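Branched-chain-amino-acid aminotransferase (Deinococcus radiodurans, PDB 3UZO) probably catalyses the reversible, pyridoxal-phosphate-dependent transfer of the amino group of leucine, isoleucine or valine to 2-oxoglutarate, yielding glutamate and the branched-chain 2-oxo acid. Local coordinates at residues L62-Q74 against G152-I164. Residues are numbered along the deposited sequence; the frame is centred on the assembly and turned at random.
Sequences LAEGSTALHYGQQ and GDNIGVRTAPEFI. With GLU (glutamic acid), chain F.
Tyr-71, Gln-73 and Thr-67, on the short helix 67-70 and the turn after it, pack against the loop 152-161, which joins strands 141-151 and 162-172 of the antiparallel sheet. The Tyr-71 ring is sandwiched: CB of His-70 lies over one face, and CA of Val-157 covers the opposite one in a CH-pi contact, 4.0 Å from the ring centroid. CG2 of Val-157 comes to 3.3 Å from CE2 of Tyr-71. At the ring's edge, near its plane, O of Ile-155 and a bound glutamate approach the phenol oxygen roughly at right angles to each other. OXT of the glutamate lies 2.8 Å from OH of Tyr-71.

Gln-73 reaches into the loop with CG anti to its backbone N (chi1 -177°) and the chain extended beyond, bringing its amide to Ala-160 and, at a slant, to Thr-159. OE1 accepts two in-plane bonds on its lone pairs, from N of Ala-160 at 2.9 Å and from OG1 of Thr-67 at 2.6 Å. NE2 donates to OG1 of Thr-159 (3.0 Å) and to the backbone O of Leu-108, while that threonine hydroxyl also bonds Leu-109 O. The methyl CG2 of Thr-67 packs against O of Arg-158 at 3.3 Å. Farther along, a water bridges N of Thr-67 and O of Gly-152.

With both ends of the Gln-73 amide engaged, its rotation is fixed and its buried polar atoms are satisfied. Tyr-71, Ile-155 and Val-157 together line one side of a glutamate site near the carboxylate. His-70 packs on glutamate-binding Arg-145 of the second subunit, whose substrate site this loop probably completes, as in related aminotransferases.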
loop_
_atom_site.group_PDB
_atom_site.type_symbol
_atom_site.label_atom_id
_atom_site.label_comp_id
_atom_site.label_asym_id
_atom_site.label_seq_id
_atom_site.Cartn_x
_atom_site.Cartn_y
_atom_site.Cartn_z
ATOM N N LEU A 62 12.076 -11.037 9.404
ATOM C CA LEU A 62 12.390 -9.607 9.404
ATOM C C LEU A 62 12.055 -8.860 10.682
ATOM O O LEU A 62 11.247 -9.317 11.491
ATOM C CB LEU A 62 11.702 -8.898 8.234
ATOM C CG LEU A 62 10.349 -9.354 7.673
ATOM C CD1 LEU A 62 9.422 -9.936 8.741
ATOM C CD2 LEU A 62 9.719 -8.156 6.977
ATOM N N ALA A 63 12.677 -7.691 10.834
ATOM C CA ALA A 63 12.482 -6.844 12.006
ATOM C C ALA A 63 11.011 -6.495 12.152
ATOM O O ALA A 63 10.324 -6.248 11.159
ATOM C CB ALA A 63 13.316 -5.574 11.881
ATOM N N GLU A 64 10.531 -6.484 13.391
ATOM C CA GLU A 64 9.130 -6.185 13.669
ATOM C C GLU A 64 8.746 -4.807 13.163
ATOM O O GLU A 64 7.576 -4.552 12.877
ATOM C CB GLU A 64 8.844 -6.284 15.176
ATOM C CG GLU A 64 9.620 -5.291 16.044
ATOM C CD GLU A 64 9.443 -5.563 17.534
ATOM O OE1 GLU A 64 8.705 -6.509 17.880
ATOM O OE2 GLU A 64 10.042 -4.837 18.356
ATOM N N GLY A 65 9.730 -3.922 13.048
ATOM C CA GLY A 65 9.457 -2.579 12.565
ATOM C C GLY A 65 9.763 -2.370 11.090
ATOM O O GLY A 65 9.745 -1.232 10.610
ATOM N N SER A 66 10.034 -3.456 10.363
ATOM C CA SER A 66 10.352 -3.364 8.934
ATOM C C SER A 66 9.346 -2.492 8.178
ATOM O O SER A 66 8.138 -2.602 8.393
ATOM C CB SER A 66 10.395 -4.764 8.305
ATOM O OG SER A 66 11.480 -5.530 8.810
ATOM N N THR A 67 9.844 -1.623 7.298
ATOM C CA THR A 67 8.967 -0.747 6.527
ATOM C C THR A 67 8.052 -1.560 5.611
ATOM O O THR A 67 6.968 -1.107 5.249
ATOM C CB THR A 67 9.767 0.231 5.640
ATOM O OG1 THR A 67 10.562 -0.519 4.716
ATOM C CG2 THR A 67 10.673 1.127 6.491
ATOM N N ALA A 68 8.495 -2.754 5.227
ATOM C CA ALA A 68 7.691 -3.612 4.356
ATOM C C ALA A 68 6.396 -4.028 5.057
ATOM O O ALA A 68 5.401 -4.352 4.403
ATOM C CB ALA A 68 8.488 -4.857 3.960
ATOM N N LEU A 69 6.409 -4.001 6.385
ATOM C CA LEU A 69 5.247 -4.404 7.180
ATOM C C LEU A 69 4.349 -3.259 7.626
ATOM O O LEU A 69 3.137 -3.438 7.795
ATOM C CB LEU A 69 5.706 -5.155 8.428
ATOM C CG LEU A 69 6.456 -6.472 8.230
ATOM C CD1 LEU A 69 7.008 -6.947 9.566
ATOM C CD2 LEU A 69 5.529 -7.507 7.614
ATOM N N HIS A 70 4.949 -2.092 7.827
ATOM C CA HIS A 70 4.227 -0.919 8.304
ATOM C C HIS A 70 3.940 0.158 7.257
ATOM O O HIS A 70 2.894 0.788 7.289
ATOM C CB HIS A 70 5.013 -0.284 9.461
ATOM C CG HIS A 70 5.175 -1.187 10.644
ATOM N ND1 HIS A 70 4.405 -1.068 11.781
ATOM C CD2 HIS A 70 5.975 -2.260 10.843
ATOM C CE1 HIS A 70 4.719 -2.031 12.627
ATOM N NE2 HIS A 70 5.671 -2.770 12.082
ATOM N N TYR A 71 4.859 0.367 6.326
ATOM C CA TYR A 71 4.666 1.422 5.338
ATOM C C TYR A 71 4.606 0.966 3.891
ATOM O O TYR A 71 4.999 1.702 2.987
ATOM C CB TYR A 71 5.765 2.470 5.512
ATOM C CG TYR A 71 5.906 2.917 6.943
ATOM C CD1 TYR A 71 7.028 2.570 7.693
ATOM C CD2 TYR A 71 4.888 3.644 7.570
ATOM C CE1 TYR A 71 7.138 2.926 9.034
ATOM C CE2 TYR A 71 4.986 4.004 8.913
ATOM C CZ TYR A 71 6.116 3.637 9.637
ATOM O OH TYR A 71 6.213 3.946 10.969
ATOM N N GLY A 72 4.105 -0.251 3.689
ATOM C CA GLY A 72 3.970 -0.813 2.357
ATOM C C GLY A 72 5.161 -0.670 1.428
ATOM O O GLY A 72 4.983 -0.624 0.210
ATOM N N GLN A 73 6.373 -0.600 1.972
ATOM C CA GLN A 73 7.541 -0.474 1.103
ATOM C C GLN A 73 7.859 -1.868 0.584
ATOM O O GLN A 73 8.656 -2.609 1.159
ATOM C CB GLN A 73 8.734 0.107 1.855
ATOM C CG GLN A 73 9.941 0.324 0.952
ATOM C CD GLN A 73 11.010 1.178 1.596
ATOM O OE1 GLN A 73 11.434 0.918 2.729
ATOM N NE2 GLN A 73 11.459 2.208 0.875
ATOM N N GLN A 74 7.215 -2.204 -0.522
ATOM C CA GLN A 74 7.338 -3.522 -1.118
ATOM C C GLN A 74 6.879 -3.424 -2.569
ATOM O O GLN A 74 6.041 -2.592 -2.903
ATOM C CB GLN A 74 6.403 -4.466 -0.365
ATOM C CG GLN A 74 4.933 -4.006 -0.479
ATOM C CD GLN A 74 3.968 -4.782 0.408
ATOM O OE1 GLN A 74 2.934 -5.265 -0.061
ATOM N NE2 GLN A 74 4.294 -4.891 1.695
ATOM N N GLY A 152 14.827 -4.418 8.312
ATOM C CA GLY A 152 15.702 -3.819 9.305
ATOM C C GLY A 152 14.916 -2.987 10.304
ATOM O O GLY A 152 13.795 -2.556 10.021
ATOM N N ASP A 153 15.505 -2.751 11.474
ATOM C CA ASP A 153 14.858 -1.973 12.525
ATOM C C ASP A 153 14.443 -0.571 12.084
ATOM O O ASP A 153 15.198 0.136 11.416
ATOM C CB ASP A 153 15.783 -1.890 13.743
ATOM C CG ASP A 153 15.880 -3.212 14.489
ATOM O OD1 ASP A 153 16.852 -3.411 15.251
ATOM O OD2 ASP A 153 14.972 -4.052 14.321
ATOM N N ASN A 154 13.237 -0.167 12.478
ATOM C CA ASN A 154 12.715 1.144 12.110
ATOM C C ASN A 154 11.366 1.415 12.781
ATOM O O ASN A 154 10.691 0.482 13.217
ATOM C CB ASN A 154 12.566 1.205 10.586
ATOM C CG ASN A 154 11.920 2.485 10.107
ATOM O OD1 ASN A 154 10.701 2.657 10.198
ATOM N ND2 ASN A 154 12.735 3.395 9.594
ATOM N N ILE A 155 10.984 2.687 12.879
ATOM C CA ILE A 155 9.696 3.052 13.465
ATOM C C ILE A 155 9.054 4.238 12.757
ATOM O O ILE A 155 7.833 4.328 12.674
ATOM C CB ILE A 155 9.798 3.409 14.967
ATOM C CG1 ILE A 155 10.768 4.574 15.165
ATOM C CG2 ILE A 155 10.212 2.194 15.760
ATOM C CD1 ILE A 155 10.731 5.163 16.559
ATOM N N GLY A 156 9.866 5.157 12.252
ATOM C CA GLY A 156 9.299 6.307 11.569
ATOM C C GLY A 156 9.132 6.079 10.079
ATOM O O GLY A 156 9.813 5.235 9.495
ATOM N N VAL A 157 8.220 6.826 9.461
ATOM C CA VAL A 157 7.986 6.707 8.029
ATOM C C VAL A 157 9.243 7.153 7.295
ATOM O O VAL A 157 9.631 8.313 7.365
ATOM C CB VAL A 157 6.816 7.598 7.569
ATOM C CG1 VAL A 157 6.662 7.515 6.057
ATOM C CG2 VAL A 157 5.536 7.170 8.253
ATOM N N ARG A 158 9.877 6.225 6.592
ATOM C CA ARG A 158 11.091 6.531 5.852
ATOM C C ARG A 158 11.483 5.296 5.068
ATOM O O ARG A 158 10.906 4.228 5.266
ATOM C CB ARG A 158 12.224 6.885 6.818
ATOM C CG ARG A 158 12.648 5.724 7.713
ATOM C CD ARG A 158 13.861 6.088 8.557
ATOM N NE ARG A 158 13.580 7.175 9.492
ATOM C CZ ARG A 158 12.859 7.046 10.602
ATOM N NH1 ARG A 158 12.341 5.869 10.927
ATOM N NH2 ARG A 158 12.651 8.095 11.388
ATOM N N THR A 159 12.461 5.433 4.181
ATOM C CA THR A 159 12.910 4.284 3.420
ATOM C C THR A 159 13.721 3.398 4.368
ATOM O O THR A 159 14.438 3.899 5.242
ATOM C CB THR A 159 13.758 4.717 2.196
ATOM O OG1 THR A 159 14.086 3.564 1.413
ATOM C CG2 THR A 159 15.033 5.425 2.634
ATOM N N ALA A 160 13.581 2.085 4.209
ATOM C CA ALA A 160 14.278 1.104 5.043
ATOM C C ALA A 160 15.796 1.187 4.944
ATOM O O ALA A 160 16.333 1.605 3.923
ATOM C CB ALA A 160 13.834 -0.309 4.657
ATOM N N PRO A 161 16.504 0.781 6.009
ATOM C CA PRO A 161 17.970 0.810 6.023
ATOM C C PRO A 161 18.526 -0.392 5.264
ATOM O O PRO A 161 19.684 -0.403 4.846
ATOM C CB PRO A 161 18.297 0.746 7.510
ATOM C CG PRO A 161 17.207 -0.149 8.031
ATOM C CD PRO A 161 15.977 0.412 7.336
ATOM N N GLU A 162 17.689 -1.413 5.105
ATOM C CA GLU A 162 18.086 -2.622 4.403
ATOM C C GLU A 162 16.926 -3.161 3.573
ATOM O O GLU A 162 15.771 -2.783 3.778
ATOM C CB GLU A 162 18.541 -3.691 5.400
ATOM C CG GLU A 162 19.671 -3.246 6.311
ATOM C CD GLU A 162 20.162 -4.360 7.212
ATOM O OE1 GLU A 162 20.887 -4.058 8.183
ATOM O OE2 GLU A 162 19.831 -5.536 6.945
ATOM N N PHE A 163 17.244 -4.031 2.624
ATOM C CA PHE A 163 16.216 -4.615 1.777
ATOM C C PHE A 163 16.521 -6.064 1.452
ATOM O O PHE A 163 17.667 -6.520 1.539
ATOM C CB PHE A 163 16.090 -3.842 0.457
ATOM C CG PHE A 163 15.860 -2.371 0.633
ATOM C CD1 PHE A 163 16.919 -1.515 0.927
ATOM C CD2 PHE A 163 14.575 -1.842 0.535
ATOM C CE1 PHE A 163 16.700 -0.152 1.126
ATOM C CE2 PHE A 163 14.347 -0.486 0.733
ATOM C CZ PHE A 163 15.410 0.362 1.031
ATOM N N ILE A 164 15.475 -6.787 1.080
ATOM C CA ILE A 164 15.612 -8.166 0.674
ATOM C C ILE A 164 15.007 -8.298 -0.724
ATOM O O ILE A 164 13.987 -7.669 -1.042
ATOM C CB ILE A 164 14.869 -9.125 1.633
ATOM C CG1 ILE A 164 15.692 -9.337 2.905
ATOM C CG2 ILE A 164 14.577 -10.438 0.923
ATOM C CD1 ILE A 164 15.043 -10.279 3.914
HETATM N N GLU F . 2.053 6.526 11.892
HETATM C CA GLU F . 2.990 7.655 12.133
HETATM C C GLU F . 4.420 7.202 11.947
HETATM O O GLU F . 5.287 8.072 11.742
HETATM C CB GLU F . 2.820 8.195 13.548
HETATM C CG GLU F . 1.674 9.164 13.703
HETATM C CD GLU F . 1.676 9.844 15.053
HETATM O OE1 GLU F . 2.772 10.222 15.520
HETATM O OE2 GLU F . 0.582 10.000 15.634
HETATM O OXT GLU F . 4.644 5.978 12.024
HETATM O O HOH W 1 15.108 -7.124 9.232
HETATM O O HOH W 2 12.114 -3.101 14.318
HETATM O O HOH W 3 12.668 -1.343 7.768
#